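Local coordinates for ferric iron-binding protein HitA (Pseudomonas aeruginosa PAO1, PDB 6IWF) that binds ferric iron and probably hands it on for import into the cell, a route through which gallium also appears to be taken up, at residues T174-A179 / A191-Y196; A182-E187 / K203-L208. All coordinates share one frame; numbering follows the deposited sequence.

Contact 1: T174-A179 / A191-Y196; sequences TNNVTA and ALINNY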
loop_
_atom_site.group_PDB
_atom_site.type_symbol
_atom_site.label_atom_id
_atom_site.label_comp_id
_atom_site.label_asym_id
_atom_site.label_seq_id
_atom_site.Cartn_x
_atom_site.Cartn_y
_atom_site.Cartn_z
ATOM N N THR A 174 -16.264 3.707 3.839
ATOM C CA THR A 174 -15.914 3.629 2.431
ATOM C C THR A 174 -14.596 4.314 2.121
ATOM O O THR A 174 -14.136 4.250 0.977
ATOM C CB THR A 174 -17.040 4.217 1.564
ATOM O OG1 THR A 174 -17.264 5.576 1.929
ATOM C CG2 THR A 174 -18.340 3.441 1.782
ATOM N N ASN A 175 -13.945 4.912 3.123
ATOM C CA ASN A 175 -12.775 5.748 2.902
ATOM C C ASN A 175 -11.873 5.652 4.127
ATOM O O ASN A 175 -12.364 5.753 5.253
ATOM C CB ASN A 175 -13.220 7.203 2.661
ATOM C CG ASN A 175 -12.088 8.102 2.249
ATOM O OD1 ASN A 175 -11.195 8.390 3.042
ATOM N ND2 ASN A 175 -12.121 8.568 1.000
ATOM N N ASN A 176 -10.561 5.487 3.913
ATOM C CA ASN A 176 -9.665 5.359 5.063
ATOM C C ASN A 176 -9.578 6.661 5.851
ATOM O O ASN A 176 -9.477 6.637 7.085
ATOM C CB ASN A 176 -8.262 4.924 4.625
ATOM C CG ASN A 176 -8.199 3.482 4.176
ATOM O OD1 ASN A 176 -8.366 2.560 4.973
ATOM N ND2 ASN A 176 -7.924 3.278 2.889
ATOM N N VAL A 177 -9.585 7.811 5.163
ATOM C CA VAL A 177 -9.468 9.078 5.884
ATOM C C VAL A 177 -10.698 9.301 6.752
ATOM O O VAL A 177 -10.598 9.786 7.887
ATOM C CB VAL A 177 -9.242 10.249 4.906
ATOM C CG1 VAL A 177 -9.171 11.577 5.679
ATOM C CG2 VAL A 177 -7.975 10.028 4.099
ATOM N N THR A 178 -11.872 8.923 6.245
ATOM C CA THR A 178 -13.094 8.993 7.042
ATOM C C THR A 178 -13.023 8.104 8.284
ATOM O O THR A 178 -13.423 8.526 9.377
ATOM C CB THR A 178 -14.288 8.600 6.175
ATOM O OG1 THR A 178 -14.309 9.430 5.000
ATOM C CG2 THR A 178 -15.578 8.782 6.946
ATOM N N ALA A 179 -12.540 6.870 8.133
ATOM C CA ALA A 179 -12.400 5.977 9.286
ATOM C C ALA A 179 -11.406 6.531 10.308
ATOM O O ALA A 179 -11.632 6.435 11.527
ATOM C CB ALA A 179 -11.963 4.585 8.816
ATOM N N ALA A 191 -9.949 1.595 14.482
ATOM C CA ALA A 191 -10.102 1.307 13.060
ATOM C C ALA A 191 -8.864 0.601 12.534
ATOM O O ALA A 191 -7.745 0.888 12.970
ATOM C CB ALA A 191 -10.355 2.585 12.240
ATOM N N LEU A 192 -9.090 -0.313 11.590
ATOM C CA LEU A 192 -8.035 -1.040 10.893
ATOM C C LEU A 192 -7.618 -0.226 9.677
ATOM O O LEU A 192 -8.434 -0.004 8.779
ATOM C CB LEU A 192 -8.557 -2.409 10.461
ATOM C CG LEU A 192 -8.989 -3.356 11.581
ATOM C CD1 LEU A 192 -9.644 -4.579 10.990
ATOM C CD2 LEU A 192 -7.753 -3.746 12.409
ATOM N N ILE A 193 -6.362 0.234 9.647
ATOM C CA ILE A 193 -5.877 1.139 8.603
ATOM C C ILE A 193 -4.379 0.937 8.421
ATOM O O ILE A 193 -3.712 0.304 9.231
ATOM C CB ILE A 193 -6.130 2.632 8.930
ATOM C CG1 ILE A 193 -5.477 2.990 10.270
ATOM C CG2 ILE A 193 -7.608 2.979 8.909
ATOM C CD1 ILE A 193 -5.165 4.469 10.407
ATOM N N ASN A 194 -3.843 1.481 7.329
ATOM C CA ASN A 194 -2.402 1.566 7.181
ATOM C C ASN A 194 -1.856 2.732 7.996
ATOM O O ASN A 194 -2.546 3.729 8.240
ATOM C CB ASN A 194 -2.035 1.733 5.714
ATOM C CG ASN A 194 -1.908 0.404 5.001
ATOM O OD1 ASN A 194 -1.531 -0.610 5.609
ATOM N ND2 ASN A 194 -2.198 0.399 3.710
ATOM N N ASN A 195 -0.586 2.610 8.387
ATOM C CA ASN A 195 -0.036 3.541 9.370
ATOM C C ASN A 195 -0.046 4.980 8.874
ATOM O O ASN A 195 -0.197 5.909 9.679
ATOM C CB ASN A 195 1.394 3.121 9.726
ATOM C CG ASN A 195 2.354 3.351 8.586
ATOM O OD1 ASN A 195 2.314 2.654 7.567
ATOM N ND2 ASN A 195 3.219 4.353 8.737
ATOM N N TYR A 196 0.111 5.196 7.562
ATOM C CA TYR A 196 0.438 6.549 7.118
ATOM C C TYR A 196 -0.747 7.509 7.215
ATOM O O TYR A 196 -0.528 8.727 7.220
ATOM C CB TYR A 196 1.008 6.515 5.691
ATOM C CG TYR A 196 0.115 5.870 4.673
ATOM C CD1 TYR A 196 -0.969 6.563 4.145
ATOM C CD2 TYR A 196 0.353 4.578 4.222
ATOM C CE1 TYR A 196 -1.799 5.983 3.201
ATOM C CE2 TYR A 196 -0.481 3.988 3.271
ATOM C CZ TYR A 196 -1.557 4.702 2.773
ATOM O OH TYR A 196 -2.400 4.140 1.828
HETATM O O HOH W 1 -5.553 0.965 4.862
#
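I193 meets the first turn of helix 176-184 with its short branch: CG2 lies 4.0 Å from N176 OD1 and 4.6 Å from A179 CB, so one methyl borders both helix residues. The torsion accounts for this: with chi1 at 57°, CG1 takes the place between the backbone N and the carbonyl carbon, and CG2 is the branch left to face the helix. The side chains of N176 and I193 pass alongside one another, running in opposite senses. A179, one turn further on from N176, touches A191 CB through its own CB at 4.3 Å and its O at 4.1 Å. The strand alternation is visible in these partners, since A191 and I193 turn their CB atoms to the helix while L192 between them points to the other face of the sheet, against L106 and L122. Strand 190-194 is hydrogen-bonded on its two edges to strands 97-108 and 134-136. As strands 171-172 and 190-194 both run parallel to 134-136, helix 176-184 makes the connection of a beta-alpha-beta crossover, in keeping with the solute-binding protein fold. At its start N175 serves as N-cap, its OD1 accepting weak bonds from the backbone N of V177 and of T178. The N176 side chain also abuts Y197, which with H12, E60 and Y196 binds ferric iron; in this metal-free chain Y196 OH is hydrogen-bonded to E60 OE1. No direct hydrogen bond joins the two segments. A water does so, donating to N176 OD1 at 3.2 Å and accepting from N194 N at 3.0 Å. The chemistry therefore implies methyls packed on an amide oxygen, a backbone carbonyl and another methyl, giving way toward the iron site to a water-mediated polar link satisfying the amide N-H of N194.

Contact 2: A182-E187 / K203-L208; sequences AVENGE and KEKGEL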
loop_
_atom_site.group_PDB
_atom_site.type_symbol
_atom_site.label_atom_id
_atom_site.label_comp_id
_atom_site.label_asym_id
_atom_site.label_seq_id
_atom_site.Cartn_x
_atom_site.Cartn_y
_atom_site.Cartn_z
ATOM N N ALA A 182 -12.925 9.349 12.085
ATOM C CA ALA A 182 -13.967 8.870 12.992
ATOM C C ALA A 182 -13.373 8.388 14.313
ATOM O O ALA A 182 -13.967 8.594 15.377
ATOM C CB ALA A 182 -14.786 7.757 12.338
ATOM N N VAL A 183 -12.202 7.745 14.273
ATOM C CA VAL A 183 -11.517 7.409 15.522
ATOM C C VAL A 183 -11.092 8.676 16.243
ATOM O O VAL A 183 -11.286 8.819 17.457
ATOM C CB VAL A 183 -10.308 6.497 15.260
ATOM C CG1 VAL A 183 -9.556 6.229 16.578
ATOM C CG2 VAL A 183 -10.748 5.199 14.623
ATOM N N GLU A 184 -10.482 9.608 15.503
ATOM C CA GLU A 184 -9.977 10.830 16.110
ATOM C C GLU A 184 -11.097 11.654 16.728
ATOM O O GLU A 184 -10.889 12.301 17.762
ATOM C CB GLU A 184 -9.222 11.648 15.058
ATOM C CG GLU A 184 -8.747 13.002 15.553
ATOM C CD GLU A 184 -7.666 12.883 16.609
ATOM O OE1 GLU A 184 -6.996 11.823 16.660
ATOM O OE2 GLU A 184 -7.473 13.848 17.385
ATOM N N ASN A 185 -12.289 11.624 16.128
ATOM C CA ASN A 185 -13.430 12.418 16.569
ATOM C C ASN A 185 -14.364 11.666 17.509
ATOM O O ASN A 185 -15.456 12.163 17.806
ATOM C CB ASN A 185 -14.222 12.915 15.358
ATOM C CG ASN A 185 -13.497 14.003 14.594
ATOM O OD1 ASN A 185 -12.731 14.779 15.173
ATOM N ND2 ASN A 185 -13.738 14.073 13.289
ATOM N N GLY A 186 -13.971 10.486 17.972
ATOM C CA GLY A 186 -14.760 9.782 18.963
ATOM C C GLY A 186 -16.006 9.104 18.446
ATOM O O GLY A 186 -16.894 8.778 19.239
ATOM N N GLU A 187 -16.109 8.874 17.142
ATOM C CA GLU A 187 -17.298 8.220 16.608
ATOM C C GLU A 187 -17.197 6.703 16.652
ATOM O O GLU A 187 -18.221 6.015 16.739
ATOM C CB GLU A 187 -17.546 8.678 15.174
ATOM C CG GLU A 187 -17.954 10.135 15.080
ATOM C CD GLU A 187 -17.429 10.783 13.827
ATOM O OE1 GLU A 187 -17.035 11.969 13.885
ATOM O OE2 GLU A 187 -17.406 10.087 12.787
ATOM N N LYS A 203 -0.141 15.706 10.659
ATOM C CA LYS A 203 0.456 16.849 9.972
ATOM C C LYS A 203 -0.558 17.971 9.767
ATOM O O LYS A 203 -0.212 19.154 9.870
ATOM C CB LYS A 203 1.047 16.396 8.631
ATOM C CG LYS A 203 1.727 17.510 7.839
ATOM C CD LYS A 203 2.639 16.945 6.754
ATOM C CE LYS A 203 1.850 16.543 5.507
ATOM N NZ LYS A 203 1.214 15.192 5.612
ATOM N N GLU A 204 -1.819 17.622 9.520
ATOM C CA GLU A 204 -2.837 18.634 9.260
ATOM C C GLU A 204 -3.335 19.285 10.548
ATOM O O GLU A 204 -3.528 20.506 10.590
ATOM C CB GLU A 204 -4.000 18.008 8.487
ATOM C CG GLU A 204 -5.223 18.904 8.319
ATOM C CD GLU A 204 -6.293 18.269 7.435
ATOM O OE1 GLU A 204 -6.796 17.175 7.788
ATOM O OE2 GLU A 204 -6.630 18.863 6.385
ATOM N N LYS A 205 -3.537 18.500 11.609
ATOM C CA LYS A 205 -4.159 19.008 12.831
ATOM C C LYS A 205 -3.160 19.407 13.909
ATOM O O LYS A 205 -3.538 20.130 14.840
ATOM C CB LYS A 205 -5.126 17.968 13.413
ATOM C CG LYS A 205 -6.330 17.673 12.539
ATOM C CD LYS A 205 -7.243 16.631 13.172
ATOM C CE LYS A 205 -7.690 17.031 14.576
ATOM N NZ LYS A 205 -9.160 16.843 14.753
ATOM N N GLY A 206 -1.908 18.959 13.814
ATOM C CA GLY A 206 -0.892 19.298 14.792
ATOM C C GLY A 206 -0.676 18.236 15.854
ATOM O O GLY A 206 0.372 17.577 15.887
ATOM N N GLU A 207 -1.657 18.071 16.738
ATOM C CA GLU A 207 -1.620 17.053 17.779
ATOM C C GLU A 207 -2.907 16.250 17.718
ATOM O O GLU A 207 -3.977 16.810 17.480
ATOM C CB GLU A 207 -1.451 17.678 19.173
ATOM C CG GLU A 207 -0.033 18.125 19.470
ATOM C CD GLU A 207 0.992 17.034 19.177
ATOM O OE1 GLU A 207 0.806 15.888 19.647
ATOM O OE2 GLU A 207 1.987 17.326 18.476
ATOM N N LEU A 208 -2.803 14.940 17.911
ATOM C CA LEU A 208 -3.959 14.058 17.799
ATOM C C LEU A 208 -4.343 13.457 19.146
ATOM O O LEU A 208 -3.499 13.248 20.024
ATOM C CB LEU A 208 -3.698 12.921 16.802
ATOM C CG LEU A 208 -3.594 13.316 15.326
ATOM C CD1 LEU A 208 -3.524 12.072 14.445
ATOM C CD2 LEU A 208 -4.752 14.224 14.904
#
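E184 lays its carboxylate across L208, the two side chains meeting at about a right angle. Van der Waals contact dominates: E184 OE1 lies 3.5 Å from L208 CB. E184 CD is 3.6 Å from L208 CD2. E184 OE2 approaches the backbone at L208 CA, also 3.5 Å away. The reach comes from torsions, because CG stands anti to the backbone N (chi1 175°) and the chain then bends at chi2 (67°). The leucine also touches W198 and K202 of helix 196-205.

Polar binding of the carboxylate falls just beyond L208, where OE2 accepts from the backbone N of N209 and OE1 bonds to S210 OG. Two partners, one for each oxygen, thus fix the rotation of the group.

Both segments are helix ends. Helix 176-184 finishes in a Schellman motif, with E187 N bonded to A182 O at 2.8 Å and G186 N to V183 O at 3.2 Å, and G186 at positive phi is its C-prime residue. Helix 196-205 is left at G206, likewise with positive phi, and the chain then swings back to bring L208 against E184.

The opposite charges lie near each other without pairing. K205 comes from the direction opposite to E184, and its NZ is nearest the E184 CG methylene (3.9 Å) and 4.3 Å from E184 OE2, beyond a salt bridge, though the ammonium would probably still add to the stabilisation of the carboxylate's negative charge. K205 NZ is also 4.1 Å from N185 OD1, which is too far for a hydrogen bond, at the solvent-facing edge of the contact.

Helix 176-184 takes part in both contacts: its first turn packs on strand 190-194 in contact 1, and its C-terminal end meets the end of helix 196-205 in contact 2. Their centres lie 12 Å apart, and V183 CG2 bridges them by packing on A191 CB at 3.6 Å. Contact 1 is the core member, about 12 Å from the centre of the chain and next to the iron site; methyl groups and a bridging water suit that place. Contact 2, about 22 Å out, is nearer the surface and sets a buried carboxylate, hydrogen-bonded just outside the segments, near the exposed K205 without a salt bridge. Neither has a direct hydrogen bond between its segments.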